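Local coordinates for protein alpha-/beta-galactoside alpha-2,3-sialyltransferase (Photobacterium phosphoreum, PDB 2ZWI) that probably transfers sialic acid from a CMP-linked donor to galactosides, forming alpha-2,3 linkages, and binds CMP and a zinc ion, at residues L120-E132 with I177-R189. Numbering follows the deposited sequence.
Sequences LYDFSRLPESEQE and IFETNLPLTSLKR
Q131 spans the two segments through its side-chain amide. NE2 donates to P183 O at 3.1 Å with an N-H...O angle of 154° and also to L126 O, both acceptors close to the amide plane; this double grip fixes the amide's rotation and ties the turn between helices 114-125 and 128-147 to the loop leading into helix 185-191. OE1 accepts a hydrogen bond from a water, which in turn accepts one from S186 N.

Apolar packing dominates the other end. L120 CD2 meets L187 CD2 at 3.5 Å, the two side chains crossing at about a right angle, while L184 CD2 reaches the edge of the F123 ring, in its plane, and lies 3.6 Å from S124 CB. I156, from helix 156-159, touches L120, F123 and L187. L182 CD2 sits 3.7 Å from Y121 CD1 and also against R125 NH2, whose guanidinium is steadied by NE and NH2 both donating to S124 OG.

The one salt bridge, E132 OE2 to R189 NH2, is long at 4.0 Å, its carboxylate and guanidinium planes 83° apart. Within this GT-B enzyme, away from the CMP and zinc sites, the Q131 amide thus supplies the one direct hydrogen bond between the segments, beside packed leucines.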
# COMPACT_ATOMS: atom_id res chain seq x y z
N LEU A 120 9.95 -1.83 10.14
CA LEU A 120 10.81 -3.01 9.99
C LEU A 120 12.31 -2.68 10.09
O LEU A 120 13.08 -3.40 10.73
CB LEU A 120 10.51 -3.74 8.68
CG LEU A 120 9.17 -4.49 8.64
CD1 LEU A 120 8.84 -4.95 7.23
CD2 LEU A 120 9.23 -5.65 9.60
N TYR A 121 12.72 -1.58 9.45
CA TYR A 121 14.10 -1.14 9.55
C TYR A 121 14.47 -0.84 11.01
O TYR A 121 15.50 -1.31 11.50
CB TYR A 121 14.38 0.09 8.68
CG TYR A 121 15.83 0.49 8.74
CD1 TYR A 121 16.77 -0.13 7.92
CD2 TYR A 121 16.28 1.46 9.64
CE1 TYR A 121 18.11 0.20 7.98
CE2 TYR A 121 17.64 1.81 9.70
CZ TYR A 121 18.54 1.17 8.86
OH TYR A 121 19.89 1.48 8.90
N ASP A 122 13.63 -0.06 11.68
CA ASP A 122 13.86 0.31 13.07
C ASP A 122 13.96 -0.93 13.96
O ASP A 122 14.88 -1.06 14.76
CB ASP A 122 12.76 1.27 13.55
CG ASP A 122 12.93 2.70 13.01
OD1 ASP A 122 14.06 3.10 12.68
OD2 ASP A 122 11.91 3.43 12.94
N PHE A 123 13.02 -1.85 13.78
CA PHE A 123 13.00 -3.10 14.52
C PHE A 123 14.27 -3.92 14.29
O PHE A 123 14.78 -4.55 15.22
CB PHE A 123 11.75 -3.90 14.14
CG PHE A 123 11.55 -5.16 14.93
CD1 PHE A 123 10.83 -5.15 16.13
CD2 PHE A 123 12.05 -6.37 14.46
CE1 PHE A 123 10.65 -6.33 16.86
CE2 PHE A 123 11.87 -7.55 15.17
CZ PHE A 123 11.17 -7.53 16.38
N SER A 124 14.78 -3.91 13.05
CA SER A 124 16.00 -4.64 12.69
C SER A 124 17.25 -4.08 13.36
O SER A 124 18.26 -4.77 13.43
CB SER A 124 16.21 -4.66 11.17
OG SER A 124 16.82 -3.47 10.71
N ARG A 125 17.20 -2.83 13.82
CA ARG A 125 18.33 -2.20 14.54
C ARG A 125 18.45 -2.71 15.97
O ARG A 125 19.52 -2.59 16.59
CB ARG A 125 18.20 -0.66 14.58
CG ARG A 125 18.13 0.07 13.22
CD ARG A 125 19.36 -0.14 12.36
NE ARG A 125 19.20 -1.35 11.55
CZ ARG A 125 20.09 -1.81 10.68
NH1 ARG A 125 21.24 -1.17 10.48
NH2 ARG A 125 19.82 -2.92 10.01
N LEU A 126 17.35 -3.26 16.49
CA LEU A 126 17.31 -3.79 17.86
C LEU A 126 18.25 -4.98 18.00
O LEU A 126 18.40 -5.75 17.05
CB LEU A 126 15.89 -4.20 18.25
CG LEU A 126 14.91 -3.17 18.81
CD1 LEU A 126 14.48 -2.14 17.78
CD2 LEU A 126 13.70 -3.89 19.33
N PRO A 127 18.90 -5.15 19.17
CA PRO A 127 19.68 -6.37 19.27
C PRO A 127 18.77 -7.60 19.17
O PRO A 127 17.59 -7.53 19.52
CB PRO A 127 20.36 -6.27 20.64
CG PRO A 127 19.59 -5.25 21.40
CD PRO A 127 18.99 -4.32 20.39
N GLU A 128 19.31 -8.71 18.68
CA GLU A 128 18.54 -9.92 18.41
C GLU A 128 17.72 -10.39 19.62
O GLU A 128 16.54 -10.73 19.48
CB GLU A 128 19.46 -11.03 17.89
CG GLU A 128 18.78 -12.38 17.69
CD GLU A 128 19.66 -13.37 16.96
OE1 GLU A 128 20.24 -14.24 17.63
OE2 GLU A 128 19.79 -13.26 15.72
N SER A 129 18.33 -10.38 20.80
CA SER A 129 17.63 -10.79 22.01
C SER A 129 16.42 -9.88 22.32
O SER A 129 15.43 -10.35 22.86
CB SER A 129 18.58 -10.80 23.19
OG SER A 129 18.96 -9.47 23.50
N GLU A 130 16.53 -8.59 22.00
CA GLU A 130 15.43 -7.65 22.24
C GLU A 130 14.29 -7.87 21.23
O GLU A 130 13.11 -7.79 21.60
CB GLU A 130 15.91 -6.19 22.23
CG GLU A 130 14.82 -5.20 22.66
CD GLU A 130 15.32 -3.77 22.85
OE1 GLU A 130 14.54 -2.94 23.39
OE2 GLU A 130 16.47 -3.47 22.46
N GLN A 131 14.66 -8.13 19.98
CA GLN A 131 13.70 -8.57 18.96
C GLN A 131 12.90 -9.79 19.41
O GLN A 131 11.66 -9.79 19.38
CB GLN A 131 14.42 -8.90 17.65
CG GLN A 131 15.00 -7.69 16.93
CD GLN A 131 15.54 -8.06 15.56
OE1 GLN A 131 14.99 -8.92 14.89
NE2 GLN A 131 16.61 -7.39 15.14
N GLU A 132 13.62 -10.84 19.82
CA GLU A 132 12.98 -12.07 20.29
C GLU A 132 12.07 -11.81 21.49
O GLU A 132 11.00 -12.41 21.60
CB GLU A 132 14.01 -13.10 20.69
CG GLU A 132 14.78 -13.69 19.53
CD GLU A 132 15.82 -14.66 20.00
OE1 GLU A 132 15.73 -15.12 21.16
OE2 GLU A 132 16.74 -14.96 19.22
N ILE A 177 12.16 -8.29 1.83
CA ILE A 177 12.77 -7.56 2.94
C ILE A 177 13.54 -8.52 3.87
O ILE A 177 14.59 -8.16 4.41
CB ILE A 177 11.73 -6.69 3.73
CG1 ILE A 177 12.43 -5.73 4.72
CG2 ILE A 177 10.70 -7.58 4.45
CD1 ILE A 177 13.30 -4.65 4.07
N PHE A 178 13.04 -9.74 4.01
CA PHE A 178 13.67 -10.75 4.86
C PHE A 178 14.89 -11.41 4.22
O PHE A 178 15.52 -12.28 4.83
CB PHE A 178 12.66 -11.82 5.29
CG PHE A 178 11.52 -11.27 6.11
CD1 PHE A 178 11.71 -10.89 7.44
CD2 PHE A 178 10.26 -11.13 5.55
CE1 PHE A 178 10.66 -10.38 8.20
CE2 PHE A 178 9.20 -10.61 6.30
CZ PHE A 178 9.40 -10.23 7.63
N GLU A 179 15.22 -10.99 3.00
CA GLU A 179 16.41 -11.48 2.30
C GLU A 179 17.42 -10.37 2.03
O GLU A 179 18.31 -10.53 1.20
CB GLU A 179 16.04 -12.19 0.99
CG GLU A 179 15.76 -13.68 1.14
CD GLU A 179 14.47 -13.95 1.89
OE1 GLU A 179 13.44 -13.30 1.56
OE2 GLU A 179 14.48 -14.81 2.80
N THR A 180 17.29 -9.25 2.75
CA THR A 180 18.26 -8.15 2.65
C THR A 180 19.31 -8.26 3.76
O THR A 180 19.35 -9.27 4.47
CB THR A 180 17.56 -6.77 2.72
OG1 THR A 180 16.85 -6.64 3.96
CG2 THR A 180 16.58 -6.59 1.55
N ASN A 181 20.16 -7.25 3.91
CA ASN A 181 21.15 -7.22 5.00
C ASN A 181 20.55 -6.91 6.37
O ASN A 181 21.24 -6.96 7.38
CB ASN A 181 22.28 -6.22 4.71
CG ASN A 181 23.17 -6.64 3.55
OD1 ASN A 181 23.50 -7.82 3.39
ND2 ASN A 181 23.58 -5.67 2.73
N LEU A 182 19.26 -6.57 6.41
CA LEU A 182 18.62 -6.27 7.70
C LEU A 182 18.50 -7.54 8.55
O LEU A 182 18.02 -8.55 8.05
CB LEU A 182 17.24 -5.64 7.48
CG LEU A 182 17.11 -4.36 6.64
CD1 LEU A 182 15.76 -3.74 6.91
CD2 LEU A 182 18.22 -3.37 6.94
N PRO A 183 18.96 -7.49 9.82
CA PRO A 183 18.79 -8.64 10.73
C PRO A 183 17.34 -8.80 11.18
O PRO A 183 16.92 -8.20 12.17
CB PRO A 183 19.69 -8.28 11.94
CG PRO A 183 20.51 -7.09 11.50
CD PRO A 183 19.69 -6.39 10.47
N LEU A 184 16.59 -9.61 10.44
CA LEU A 184 15.18 -9.81 10.75
C LEU A 184 14.81 -11.29 10.92
O LEU A 184 13.63 -11.66 10.84
CB LEU A 184 14.30 -9.14 9.70
CG LEU A 184 14.21 -7.60 9.71
CD1 LEU A 184 13.52 -7.09 8.45
CD2 LEU A 184 13.50 -7.09 10.97
N THR A 185 15.82 -12.12 11.17
CA THR A 185 15.64 -13.56 11.37
C THR A 185 14.55 -13.86 12.40
O THR A 185 13.70 -14.71 12.17
CB THR A 185 16.99 -14.25 11.78
OG1 THR A 185 17.96 -14.05 10.75
CG2 THR A 185 16.81 -15.76 11.97
N SER A 186 14.57 -13.13 13.51
CA SER A 186 13.59 -13.31 14.59
C SER A 186 12.13 -13.23 14.11
O SER A 186 11.30 -14.06 14.48
CB SER A 186 13.83 -12.30 15.70
OG SER A 186 15.11 -12.51 16.27
N LEU A 187 11.84 -12.23 13.28
CA LEU A 187 10.49 -12.02 12.74
C LEU A 187 10.17 -12.99 11.60
O LEU A 187 9.03 -13.48 11.50
CB LEU A 187 10.30 -10.58 12.27
CG LEU A 187 8.91 -10.15 11.76
CD1 LEU A 187 7.80 -10.42 12.78
CD2 LEU A 187 8.94 -8.68 11.38
N LYS A 188 11.17 -13.26 10.77
CA LYS A 188 11.03 -14.20 9.65
C LYS A 188 10.53 -15.56 10.15
O LYS A 188 9.62 -16.15 9.54
CB LYS A 188 12.37 -14.34 8.89
CG LYS A 188 12.41 -15.36 7.74
CD LYS A 188 11.40 -15.04 6.64
CE LYS A 188 11.67 -15.89 5.40
NZ LYS A 188 10.69 -15.64 4.30
N ARG A 189 11.09 -16.03 11.26
CA ARG A 189 10.68 -17.31 11.84
C ARG A 189 9.21 -17.36 12.18
O ARG A 189 8.59 -18.40 12.08
CB ARG A 189 11.49 -17.63 13.10
CG ARG A 189 12.70 -18.51 12.85
CD ARG A 189 13.22 -19.10 14.17
NE ARG A 189 13.29 -18.07 15.19
CZ ARG A 189 14.37 -17.35 15.45
NH1 ARG A 189 15.51 -17.57 14.79
NH2 ARG A 189 14.33 -16.43 16.40
O HOH W 1 16.44 -11.01 14.23
O HOH W 2 16.29 -15.02 16.74